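Local coordinates for redox-sensing transcriptional repressor Rex (Thermoanaerobacter ethanolicus, PDB 3WG9), which probably represses transcription as a DNA-binding homodimer that senses the cellular NADH/NAD(+) balance through a Rossmann domain, at residues N86-G91 against E136-F141; G150-P155 against Y161-L166; V202-R205 against L211-K214. One frame throughout, in Å; residues are numbered along the deposited sequence.

Contact 1: N86-G91 against E136-F141; sequences NTIIIG and ETVEDF
Ile88, Ile90, Val138 and Phe141 join the strand 85-90 of a Rossmann fold to the helix 138-144 packed on its parallel sheet. The strand runs in the middle of the sheet and leads into Gly91, the first glycine of the probable dinucleotide-binding GxGxxG motif.

The contact itself is wholly apolar. Ile88 is its hub, because its two branches serve different partners. The longer branch ends in CD1, which lies 3.5 Å from CG2 of Val138; CG2 of Ile88, the shorter branch, comes within 3.8 Å of CE2 of Phe141 and approaches that ring obliquely. CG1 of Ile88 is wedged between N and C of the main chain (chi1 58°), and the trans chi2 of -177° carries CD1 out to the helix. Branched aliphatic residues suit a strand and pack between sheet and helix without burying polar atoms. Phe141, one turn after Val138, is long enough to span the gap from the helix, and its ring also meets Phe116 edge-to-face.

Polar links lie on the flank of helix 138-144 that faces helix 159-168. Glu136 and Glu139 form salt bridges with Arg165, and Glu139 has a second one with Arg168.

Val138 is shared between both isoleucines: its CG2 also lies 4.0 Å from CD1 of Ile90, whose side chain crosses it at about a right angle.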
ATOM      1  N   ASN B  86      -3.051  -7.281  19.207  1.00 33.28           N
ATOM      2  CA  ASN B  86      -2.193  -8.472  19.116  1.00 32.18           C
ATOM      3  C   ASN B  86      -2.276  -9.029  17.688  1.00 31.77           C
ATOM      4  O   ASN B  86      -3.372  -9.254  17.197  1.00 31.25           O
ATOM      5  CB  ASN B  86      -2.705  -9.502  20.097  1.00 32.51           C
ATOM      6  CG  ASN B  86      -2.531  -9.044  21.566  1.00 38.61           C
ATOM      7  OD1 ASN B  86      -1.706  -8.166  21.844  1.00 38.47           O
ATOM      8  ND2 ASN B  86      -3.357  -9.585  22.461  1.00 41.15           N
ATOM      9  N   THR B  87      -1.116  -9.223  17.070  1.00 29.38           N
ATOM     10  CA  THR B  87      -0.985  -9.695  15.714  1.00 29.34           C
ATOM     11  C   THR B  87      -0.226 -11.006  15.653  1.00 28.75           C
ATOM     12  O   THR B  87       0.609 -11.320  16.518  1.00 31.63           O
ATOM     13  CB  THR B  87      -0.262  -8.633  14.845  1.00 29.59           C
ATOM     14  OG1 THR B  87       1.114  -8.528  15.256  1.00 35.28           O
ATOM     15  CG2 THR B  87      -0.993  -7.269  15.000  1.00 32.37           C
ATOM     16  N   ILE B  88      -0.473 -11.756  14.602  1.00 28.11           N
ATOM     17  CA  ILE B  88       0.385 -12.834  14.208  1.00 28.31           C
ATOM     18  C   ILE B  88       0.641 -12.671  12.739  1.00 28.71           C
ATOM     19  O   ILE B  88      -0.153 -12.066  12.032  1.00 27.17           O
ATOM     20  CB  ILE B  88      -0.259 -14.219  14.441  1.00 29.19           C
ATOM     21  CG1 ILE B  88      -1.596 -14.378  13.694  1.00 28.99           C
ATOM     22  CG2 ILE B  88      -0.495 -14.444  15.935  1.00 24.90           C
ATOM     23  CD1 ILE B  88      -2.314 -15.729  13.957  1.00 30.23           C
ATOM     24  N   ILE B  89       1.749 -13.231  12.275  1.00 28.72           N
ATOM     25  CA  ILE B  89       2.036 -13.263  10.834  1.00 27.47           C
ATOM     26  C   ILE B  89       2.045 -14.695  10.424  1.00 29.42           C
ATOM     27  O   ILE B  89       2.689 -15.538  11.108  1.00 30.34           O
ATOM     28  CB  ILE B  89       3.452 -12.641  10.625  1.00 28.87           C
ATOM     29  CG1 ILE B  89       3.333 -11.144  10.890  1.00 27.47           C
ATOM     30  CG2 ILE B  89       3.983 -12.861   9.198  1.00 28.97           C
ATOM     31  CD1 ILE B  89       4.669 -10.365  10.790  1.00 33.78           C
ATOM     32  N   ILE B  90       1.388 -14.984   9.300  1.00 27.87           N
ATOM     33  CA  ILE B  90       1.414 -16.294   8.696  1.00 30.91           C
ATOM     34  C   ILE B  90       2.353 -16.206   7.463  1.00 31.47           C
ATOM     35  O   ILE B  90       2.123 -15.400   6.522  1.00 31.28           O
ATOM     36  CB  ILE B  90       0.048 -16.771   8.199  1.00 30.18           C
ATOM     37  CG1 ILE B  90      -1.092 -16.539   9.217  1.00 31.70           C
ATOM     38  CG2 ILE B  90       0.159 -18.271   7.733  1.00 32.30           C
ATOM     39  CD1 ILE B  90      -0.771 -17.137  10.572  1.00 32.95           C
ATOM     40  N   GLY B  91       3.427 -16.984   7.512  1.00 32.61           N
ATOM     41  CA  GLY B  91       4.466 -16.970   6.425  1.00 33.41           C
ATOM     42  C   GLY B  91       5.776 -16.442   6.999  1.00 33.48           C
ATOM     43  O   GLY B  91       5.831 -15.290   7.443  1.00 35.05           O
ATOM     44  N   GLU B 136      -0.023 -25.475  11.870  1.00 41.93           N
ATOM     45  CA  GLU B 136      -1.105 -26.372  12.374  1.00 42.48           C
ATOM     46  C   GLU B 136      -1.518 -26.010  13.822  1.00 40.60           C
ATOM     47  O   GLU B 136      -2.561 -26.450  14.293  1.00 41.86           O
ATOM     48  CB  GLU B 136      -0.726 -27.873  12.286  1.00 45.64           C
ATOM     49  CG  GLU B 136      -0.889 -28.481  10.854  1.00 49.24           C
ATOM     50  CD  GLU B 136      -2.272 -28.263  10.209  1.00 52.16           C
ATOM     51  OE1 GLU B 136      -2.290 -27.631   9.138  1.00 57.41           O
ATOM     52  OE2 GLU B 136      -3.323 -28.676  10.751  1.00 55.02           O
ATOM     53  N   THR B 137      -0.713 -25.237  14.561  1.00 39.04           N
ATOM     54  CA  THR B 137      -1.126 -24.846  15.926  1.00 37.93           C
ATOM     55  C   THR B 137      -1.809 -23.472  15.985  1.00 35.63           C
ATOM     56  O   THR B 137      -2.082 -22.954  17.068  1.00 33.96           O
ATOM     57  CB  THR B 137       0.043 -24.775  16.891  1.00 38.45           C
ATOM     58  OG1 THR B 137       0.980 -23.780  16.438  1.00 41.90           O
ATOM     59  CG2 THR B 137       0.737 -26.148  16.926  1.00 44.02           C
ATOM     60  N   VAL B 138      -2.027 -22.852  14.830  1.00 33.02           N
ATOM     61  CA  VAL B 138      -2.390 -21.432  14.895  1.00 32.02           C
ATOM     62  C   VAL B 138      -3.796 -21.214  15.505  1.00 31.60           C
ATOM     63  O   VAL B 138      -4.051 -20.208  16.153  1.00 29.71           O
ATOM     64  CB  VAL B 138      -2.221 -20.748  13.493  1.00 33.30           C
ATOM     65  CG1 VAL B 138      -3.342 -21.266  12.516  1.00 29.57           C
ATOM     66  CG2 VAL B 138      -2.250 -19.225  13.641  1.00 30.73           C
ATOM     67  N   GLU B 139      -4.723 -22.127  15.277  1.00 30.76           N
ATOM     68  CA  GLU B 139      -6.076 -21.893  15.769  1.00 35.22           C
ATOM     69  C   GLU B 139      -6.113 -21.859  17.291  1.00 36.50           C
ATOM     70  O   GLU B 139      -6.730 -20.994  17.907  1.00 35.30           O
ATOM     71  CB  GLU B 139      -7.013 -22.976  15.230  1.00 35.53           C
ATOM     72  CG  GLU B 139      -7.272 -22.761  13.750  1.00 34.81           C
ATOM     73  CD  GLU B 139      -8.013 -23.923  13.156  1.00 40.47           C
ATOM     74  OE1 GLU B 139      -9.158 -24.171  13.591  1.00 35.53           O
ATOM     75  OE2 GLU B 139      -7.464 -24.571  12.253  1.00 38.06           O
ATOM     76  N   ASP B 140      -5.428 -22.829  17.885  1.00 37.76           N
ATOM     77  CA  ASP B 140      -5.306 -22.845  19.330  1.00 40.40           C
ATOM     78  C   ASP B 140      -4.603 -21.564  19.833  1.00 38.31           C
ATOM     79  O   ASP B 140      -5.015 -20.952  20.805  1.00 35.61           O
ATOM     80  CB  ASP B 140      -4.527 -24.088  19.762  1.00 42.57           C
ATOM     81  CG  ASP B 140      -4.378 -24.161  21.286  1.00 51.12           C
ATOM     82  OD1 ASP B 140      -5.316 -24.638  21.966  1.00 55.79           O
ATOM     83  OD2 ASP B 140      -3.317 -23.718  21.796  1.00 58.05           O
ATOM     84  N   PHE B 141      -3.572 -21.139  19.116  1.00 34.64           N
ATOM     85  CA  PHE B 141      -2.772 -20.007  19.562  1.00 33.65           C
ATOM     86  C   PHE B 141      -3.642 -18.736  19.561  1.00 32.53           C
ATOM     87  O   PHE B 141      -3.557 -17.897  20.475  1.00 32.26           O
ATOM     88  CB  PHE B 141      -1.574 -19.826  18.624  1.00 33.31           C
ATOM     89  CG  PHE B 141      -0.625 -18.770  19.070  1.00 34.49           C
ATOM     90  CD1 PHE B 141       0.473 -19.101  19.864  1.00 38.24           C
ATOM     91  CD2 PHE B 141      -0.823 -17.435  18.679  1.00 32.91           C
ATOM     92  CE1 PHE B 141       1.368 -18.116  20.277  1.00 37.29           C
ATOM     93  CE2 PHE B 141       0.045 -16.436  19.097  1.00 32.96           C
ATOM     94  CZ  PHE B 141       1.145 -16.775  19.896  1.00 40.62           C
TER

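Contact 2: G150-P155 against Y161-L166; sequences GILCIP and YTADRL
The first half of a beta-alpha-beta unit of the Rossmann fold is formed here: strand 149-152 packs against helix 159-168, which returns the chain toward the next parallel strand, 173-176. The axes of 150-152 and 161-166 are antiparallel (178°), 10.2 Å apart at closest approach.

Leu152 is the central residue. Its CD2 sits 3.8 Å from CD1 of Leu166 and 3.9 Å from CG2 of Thr162, so a single methyl bridges two residues one helical turn apart; its other methyl, CD1, lies more loosely against CB of Ala163. Leucine fits because its fork can reach several partners, and alanine because its small side chain lets the helix lie close to the sheet. At Gly150 glycine leaves the main chain bare, and CD1 of Leu166 packs directly on its CA at 4.1 Å.

Beyond the end of the strand, Ile154 and Thr162 reach toward each other tip to tip: CD1 of Ile154 is 3.6 Å from OG1 and 3.7 Å from CB of Thr162. Threonine suits this place by having two characters. Its CG2 packs on Leu152, while OG1, beside the backbone N (chi1 -62°), meets Ile154 and also hydrogen-bonds to O of Asn158, four residues earlier, just before helix 159-168. Both Ile154 and Thr162 are known to bind NADH in this protein; none is bound to this chain, but this end of the contact borders the site.

On one side strand 85-90 adds Ile90 against Leu152, Ile154 and Thr162; on the other, Ile174 of strand 173-176 packs on Leu152 and Ala163.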
ATOM      1  N   GLY B 150      -4.686 -11.188  11.885  1.00 25.88           N
ATOM      2  CA  GLY B 150      -3.804 -12.205  11.239  1.00 25.34           C
ATOM      3  C   GLY B 150      -3.261 -11.540   9.957  1.00 27.19           C
ATOM      4  O   GLY B 150      -4.004 -10.992   9.126  1.00 25.55           O
ATOM      5  N   ILE B 151      -1.949 -11.503   9.814  1.00 27.10           N
ATOM      6  CA  ILE B 151      -1.353 -10.902   8.610  1.00 26.20           C
ATOM      7  C   ILE B 151      -0.895 -12.019   7.699  1.00 27.67           C
ATOM      8  O   ILE B 151      -0.152 -12.917   8.173  1.00 28.34           O
ATOM      9  CB  ILE B 151      -0.143 -10.080   9.034  1.00 27.76           C
ATOM     10  CG1 ILE B 151      -0.591  -9.058  10.088  1.00 28.48           C
ATOM     11  CG2 ILE B 151       0.604  -9.462   7.763  1.00 25.70           C
ATOM     12  CD1 ILE B 151       0.550  -8.248  10.753  1.00 29.91           C
ATOM     13  N   LEU B 152      -1.341 -12.020   6.434  1.00 26.91           N
ATOM     14  CA  LEU B 152      -1.109 -13.139   5.545  1.00 29.22           C
ATOM     15  C   LEU B 152       0.038 -12.819   4.611  1.00 30.87           C
ATOM     16  O   LEU B 152      -0.062 -11.849   3.824  1.00 30.95           O
ATOM     17  CB  LEU B 152      -2.350 -13.536   4.707  1.00 30.35           C
ATOM     18  CG  LEU B 152      -3.650 -13.989   5.373  1.00 36.27           C
ATOM     19  CD1 LEU B 152      -4.678 -14.293   4.246  1.00 37.78           C
ATOM     20  CD2 LEU B 152      -3.447 -15.234   6.250  1.00 38.73           C
ATOM     21  N   CYS B 153       1.139 -13.564   4.751  1.00 30.33           N
ATOM     22  CA  CYS B 153       2.350 -13.349   3.914  1.00 32.72           C
ATOM     23  C   CYS B 153       2.770 -14.696   3.304  1.00 37.06           C
ATOM     24  O   CYS B 153       3.943 -15.073   3.285  1.00 39.72           O
ATOM     25  CB  CYS B 153       3.453 -12.858   4.849  1.00 30.56           C
ATOM     26  SG  CYS B 153       3.116 -11.198   5.519  1.00 32.87           S
ATOM     27  N   ILE B 154       1.796 -15.515   2.968  1.00 38.54           N
ATOM     28  CA  ILE B 154       2.094 -16.841   2.419  1.00 42.83           C
ATOM     29  C   ILE B 154       1.815 -16.894   0.931  1.00 44.65           C
ATOM     30  O   ILE B 154       1.223 -15.959   0.377  1.00 44.81           O
ATOM     31  CB  ILE B 154       1.215 -17.888   3.081  1.00 43.95           C
ATOM     32  CG1 ILE B 154      -0.181 -17.333   3.389  1.00 44.03           C
ATOM     33  CG2 ILE B 154       1.894 -18.411   4.339  1.00 44.19           C
ATOM     34  CD1 ILE B 154      -1.110 -18.469   3.627  1.00 48.91           C
ATOM     35  N   PRO B 155       2.201 -17.996   0.253  1.00 48.94           N
ATOM     36  CA  PRO B 155       1.861 -18.050  -1.175  1.00 50.30           C
ATOM     37  C   PRO B 155       0.356 -18.194  -1.379  1.00 51.04           C
ATOM     38  O   PRO B 155      -0.355 -18.548  -0.449  1.00 46.58           O
ATOM     39  CB  PRO B 155       2.578 -19.319  -1.664  1.00 52.04           C
ATOM     40  CG  PRO B 155       3.440 -19.782  -0.554  1.00 52.77           C
ATOM     41  CD  PRO B 155       2.876 -19.226   0.712  1.00 50.02           C
ATOM     42  N   TYR B 161      -7.648 -21.206   2.386  1.00 42.82           N
ATOM     43  CA  TYR B 161      -7.799 -22.190   3.446  1.00 43.16           C
ATOM     44  C   TYR B 161      -7.221 -21.601   4.742  1.00 40.02           C
ATOM     45  O   TYR B 161      -7.815 -21.718   5.811  1.00 38.57           O
ATOM     46  CB  TYR B 161      -7.103 -23.503   3.057  1.00 45.90           C
ATOM     47  CG  TYR B 161      -7.026 -24.469   4.215  1.00 49.24           C
ATOM     48  CD1 TYR B 161      -8.183 -24.966   4.814  1.00 52.75           C
ATOM     49  CD2 TYR B 161      -5.788 -24.825   4.748  1.00 54.43           C
ATOM     50  CE1 TYR B 161      -8.106 -25.857   5.897  1.00 54.31           C
ATOM     51  CE2 TYR B 161      -5.690 -25.694   5.810  1.00 56.69           C
ATOM     52  CZ  TYR B 161      -6.846 -26.204   6.377  1.00 55.77           C
ATOM     53  OH  TYR B 161      -6.715 -27.035   7.444  1.00 57.05           O
ATOM     54  N   THR B 162      -6.088 -20.920   4.639  1.00 38.54           N
ATOM     55  CA  THR B 162      -5.475 -20.307   5.807  1.00 37.74           C
ATOM     56  C   THR B 162      -6.398 -19.235   6.371  1.00 35.37           C
ATOM     57  O   THR B 162      -6.608 -19.194   7.554  1.00 33.81           O
ATOM     58  CB  THR B 162      -4.060 -19.772   5.500  1.00 39.75           C
ATOM     59  OG1 THR B 162      -3.264 -20.885   5.113  1.00 39.86           O
ATOM     60  CG2 THR B 162      -3.399 -19.135   6.763  1.00 39.52           C
ATOM     61  N   ALA B 163      -6.993 -18.410   5.509  1.00 36.28           N
ATOM     62  CA  ALA B 163      -7.928 -17.350   5.959  1.00 34.97           C
ATOM     63  C   ALA B 163      -9.128 -18.024   6.658  1.00 36.00           C
ATOM     64  O   ALA B 163      -9.592 -17.575   7.712  1.00 32.63           O
ATOM     65  CB  ALA B 163      -8.373 -16.527   4.756  1.00 35.50           C
ATOM     66  N   ASP B 164      -9.600 -19.151   6.115  1.00 34.90           N
ATOM     67  CA  ASP B 164     -10.770 -19.819   6.751  1.00 36.78           C
ATOM     68  C   ASP B 164     -10.455 -20.324   8.153  1.00 34.42           C
ATOM     69  O   ASP B 164     -11.310 -20.254   9.027  1.00 34.15           O
ATOM     70  CB  ASP B 164     -11.248 -21.019   5.913  1.00 40.74           C
ATOM     71  CG  ASP B 164     -11.898 -20.605   4.590  1.00 46.51           C
ATOM     72  OD1 ASP B 164     -12.276 -19.422   4.433  1.00 47.45           O
ATOM     73  OD2 ASP B 164     -12.056 -21.480   3.709  1.00 52.43           O
ATOM     74  N   ARG B 165      -9.248 -20.852   8.350  1.00 32.97           N
ATOM     75  CA  ARG B 165      -8.814 -21.343   9.642  1.00 35.87           C
ATOM     76  C   ARG B 165      -8.754 -20.187  10.623  1.00 33.43           C
ATOM     77  O   ARG B 165      -9.126 -20.350  11.800  1.00 30.95           O
ATOM     78  CB  ARG B 165      -7.390 -21.938   9.582  1.00 35.57           C
ATOM     79  CG  ARG B 165      -7.264 -23.162   8.675  1.00 42.68           C
ATOM     80  CD  ARG B 165      -5.848 -23.609   8.819  1.00 46.05           C
ATOM     81  NE  ARG B 165      -5.659 -24.285  10.093  1.00 42.62           N
ATOM     82  CZ  ARG B 165      -4.661 -25.112  10.278  1.00 55.35           C
ATOM     83  NH1 ARG B 165      -3.801 -25.270   9.265  1.00 56.00           N
ATOM     84  NH2 ARG B 165      -4.541 -25.779  11.420  1.00 55.82           N
ATOM     85  N   LEU B 166      -8.172 -19.054  10.191  1.00 28.82           N
ATOM     86  CA  LEU B 166      -8.079 -17.914  11.169  1.00 28.86           C
ATOM     87  C   LEU B 166      -9.449 -17.438  11.568  1.00 27.57           C
ATOM     88  O   LEU B 166      -9.715 -17.109  12.729  1.00 28.37           O
ATOM     89  CB  LEU B 166      -7.304 -16.694  10.606  1.00 28.12           C
ATOM     90  CG  LEU B 166      -5.930 -16.978  10.027  1.00 32.28           C
ATOM     91  CD1 LEU B 166      -5.285 -15.676   9.520  1.00 35.71           C
ATOM     92  CD2 LEU B 166      -5.006 -17.654  10.982  1.00 33.77           C
TER

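Contact 3: V202-R205 against L211-K214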
ATOM      1  N   VAL B 202       3.032   4.554 -11.376  1.00 30.58           N
ATOM      2  CA  VAL B 202       4.293   4.951 -11.946  1.00 29.33           C
ATOM      3  C   VAL B 202       4.168   4.672 -13.477  1.00 32.21           C
ATOM      4  O   VAL B 202       4.597   5.482 -14.286  1.00 33.51           O
ATOM      5  CB  VAL B 202       5.459   4.118 -11.338  1.00 30.41           C
ATOM      6  CG1 VAL B 202       6.788   4.375 -12.076  1.00 29.70           C
ATOM      7  CG2 VAL B 202       5.528   4.369  -9.823  1.00 30.96           C
ATOM      8  N   SER B 203       3.625   3.534 -13.890  1.00 32.55           N
ATOM      9  CA  SER B 203       3.435   3.338 -15.335  1.00 35.13           C
ATOM     10  C   SER B 203       2.548   4.465 -15.908  1.00 36.87           C
ATOM     11  O   SER B 203       2.766   4.946 -17.045  1.00 39.47           O
ATOM     12  CB  SER B 203       2.882   1.951 -15.647  1.00 34.02           C
ATOM     13  OG  SER B 203       1.850   1.600 -14.742  1.00 35.43           O
ATOM     14  N   TYR B 204       1.541   4.866 -15.136  1.00 36.31           N
ATOM     15  CA  TYR B 204       0.649   5.907 -15.617  1.00 36.61           C
ATOM     16  C   TYR B 204       1.401   7.196 -15.881  1.00 38.18           C
ATOM     17  O   TYR B 204       1.287   7.806 -16.977  1.00 39.08           O
ATOM     18  CB  TYR B 204      -0.544   6.112 -14.695  1.00 34.84           C
ATOM     19  CG  TYR B 204      -1.364   7.303 -15.164  1.00 38.07           C
ATOM     20  CD1 TYR B 204      -2.602   7.139 -15.774  1.00 36.84           C
ATOM     21  CD2 TYR B 204      -0.904   8.586 -14.959  1.00 35.20           C
ATOM     22  CE1 TYR B 204      -3.348   8.269 -16.209  1.00 38.18           C
ATOM     23  CE2 TYR B 204      -1.615   9.701 -15.387  1.00 39.25           C
ATOM     24  CZ  TYR B 204      -2.840   9.535 -15.990  1.00 40.84           C
ATOM     25  OH  TYR B 204      -3.538  10.681 -16.370  1.00 46.43           O
ATOM     26  N   ARG B 205       2.276   7.553 -14.944  1.00 36.89           N
ATOM     27  CA  ARG B 205       2.961   8.828 -15.038  1.00 36.95           C
ATOM     28  C   ARG B 205       4.083   8.858 -16.044  1.00 39.45           C
ATOM     29  O   ARG B 205       4.334   9.918 -16.643  1.00 38.67           O
ATOM     30  CB  ARG B 205       3.487   9.275 -13.671  1.00 35.95           C
ATOM     31  CG  ARG B 205       2.365   9.745 -12.770  1.00 35.64           C
ATOM     32  CD  ARG B 205       2.920  10.120 -11.390  1.00 35.99           C
ATOM     33  NE  ARG B 205       2.796   8.955 -10.518  1.00 37.94           N
ATOM     34  CZ  ARG B 205       3.180   8.974  -9.245  1.00 40.76           C
ATOM     35  NH1 ARG B 205       3.697  10.109  -8.751  1.00 36.50           N
ATOM     36  NH2 ARG B 205       3.023   7.907  -8.476  1.00 33.13           N
ATOM     37  N   LEU B 211       0.109   9.953 -23.631  1.00 57.10           N
ATOM     38  CA  LEU B 211      -1.315   9.646 -23.702  1.00 56.64           C
ATOM     39  C   LEU B 211      -2.122  10.850 -24.179  1.00 57.90           C
ATOM     40  O   LEU B 211      -3.074  10.695 -24.945  1.00 59.94           O
ATOM     41  CB  LEU B 211      -1.833   9.211 -22.334  1.00 52.53           C
ATOM     42  CG  LEU B 211      -3.304   8.925 -22.043  1.00 53.54           C
ATOM     43  CD1 LEU B 211      -3.828   7.759 -22.898  1.00 53.85           C
ATOM     44  CD2 LEU B 211      -3.528   8.637 -20.509  1.00 50.71           C
ATOM     45  N   PHE B 212      -1.790  12.029 -23.665  1.00 57.27           N
ATOM     46  CA  PHE B 212      -2.487  13.252 -24.038  1.00 58.83           C
ATOM     47  C   PHE B 212      -1.919  13.917 -25.289  1.00 61.86           C
ATOM     48  O   PHE B 212      -2.445  14.933 -25.703  1.00 64.19           O
ATOM     49  CB  PHE B 212      -2.501  14.249 -22.877  1.00 55.67           C
ATOM     50  CG  PHE B 212      -3.449  13.879 -21.813  1.00 54.25           C
ATOM     51  CD1 PHE B 212      -4.773  14.267 -21.886  1.00 54.28           C
ATOM     52  CD2 PHE B 212      -3.051  13.036 -20.773  1.00 51.35           C
ATOM     53  CE1 PHE B 212      -5.674  13.871 -20.915  1.00 55.88           C
ATOM     54  CE2 PHE B 212      -3.938  12.649 -19.795  1.00 51.02           C
ATOM     55  CZ  PHE B 212      -5.249  13.066 -19.838  1.00 55.40           C
ATOM     56  N   LYS B 213      -0.800  13.419 -25.807  1.00 65.14           N
ATOM     57  CA  LYS B 213      -0.256  13.830 -27.095  1.00 70.31           C
ATOM     58  C   LYS B 213      -0.909  12.918 -28.142  1.00 73.77           C
ATOM     59  O   LYS B 213      -1.385  13.382 -29.172  1.00 76.00           O
ATOM     60  CB  LYS B 213       1.254  13.584 -27.142  1.00 71.27           C
ATOM     61  CG  LYS B 213       2.208  14.780 -27.157  1.00 74.31           C
ATOM     62  CD  LYS B 213       3.622  14.268 -27.500  1.00 79.23           C
ATOM     63  CE  LYS B 213       4.068  13.171 -26.500  1.00 81.50           C
ATOM     64  NZ  LYS B 213       4.671  11.894 -27.055  1.00 83.26           N
ATOM     65  N   LYS B 214      -0.913  11.613 -27.877  1.00 76.17           N
ATOM     66  CA  LYS B 214      -1.715  10.639 -28.631  1.00 79.35           C
ATOM     67  C   LYS B 214      -3.150  11.156 -28.762  1.00 80.45           C
ATOM     68  O   LYS B 214      -3.461  11.931 -29.683  1.00 81.51           O
ATOM     69  CB  LYS B 214      -1.718   9.272 -27.916  1.00 79.17           C
ATOM     70  CG  LYS B 214      -0.668   8.281 -28.408  1.00 81.94           C
ATOM     71  CD  LYS B 214      -1.182   6.849 -28.283  1.00 86.36           C
ATOM     72  CE  LYS B 214      -1.398   6.428 -26.828  1.00 85.86           C
ATOM     73  NZ  LYS B 214      -0.202   5.699 -26.338  1.00 87.78           N
TER
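Tyr204, Leu211 and Phe212 make this contact, all three on one long helix, 195-214, near the end of the chain. Tyr204 has the largest share. Its CG stands anti to the backbone N (chi1 174°), and the side chain slants outward and toward the later turns; CA of Tyr204 and CA of Leu211 are 9.1 Å apart. Tyrosine is suited to the task because its length covers part of that separation, Leu211 reaching back to meet it, and its polar end can still find a partner.

Leu211 meets the ring through one methyl. Its CD2 lies 4.3 Å from CE1 of Tyr204 and approaches the ring obliquely, a loose apolar touch. The branched leucine side chain supplies a greasy surface beside the aromatic carbons.

Phe212 receives the far end of the tyrosine. OH of Tyr204 is 4.0 Å from CE2 of Phe212 and lies at the edge of the phenylalanine ring, near its plane. There the oxygen faces the C-H rim, where the partial charge is positive, so the approach is mildly favourable at most. The polar need of the hydroxyl is met elsewhere, by a hydrogen bond with OE2 of Glu208 in the intervening helix.

The second subunit packs here: its Val7 lies on both Tyr204 and Phe212. Aromatic residues with broad apolar surfaces are well suited to such an interface. Next to Tyr204, Arg205 forms a salt bridge with Glu191 of the second subunit, and Ser203 hydrogen-bonds to O of Leu79 of that subunit. The arrangement is one of side chains about two turns apart, seven and eight residues on, along a C-terminal helix that packs on the other subunit, as in the dimers of the Rex family.

In the fold
Contacts 1 and 2 belong to the buried interior of the same Rossmann domain, their centres about 9 Å apart. They use neighbouring strands of one sheet, 85-90 and 149-152, each paired with a different helix; a probable hydrogen bond from Cys153 N to Ile90 O, packing and the Glu136-Arg165 salt bridge join them. Both are mainly aliphatic between layers, but contact 1 adds an aromatic ring, and contact 2 a threonine known to bind NADH. Contact 3 is different: partly buried, its centre about 37 Å from that of contact 2 and about 44 Å from that of contact 1, it lies within one helix, is sparse and largely aromatic, and is also packed on by the second subunit.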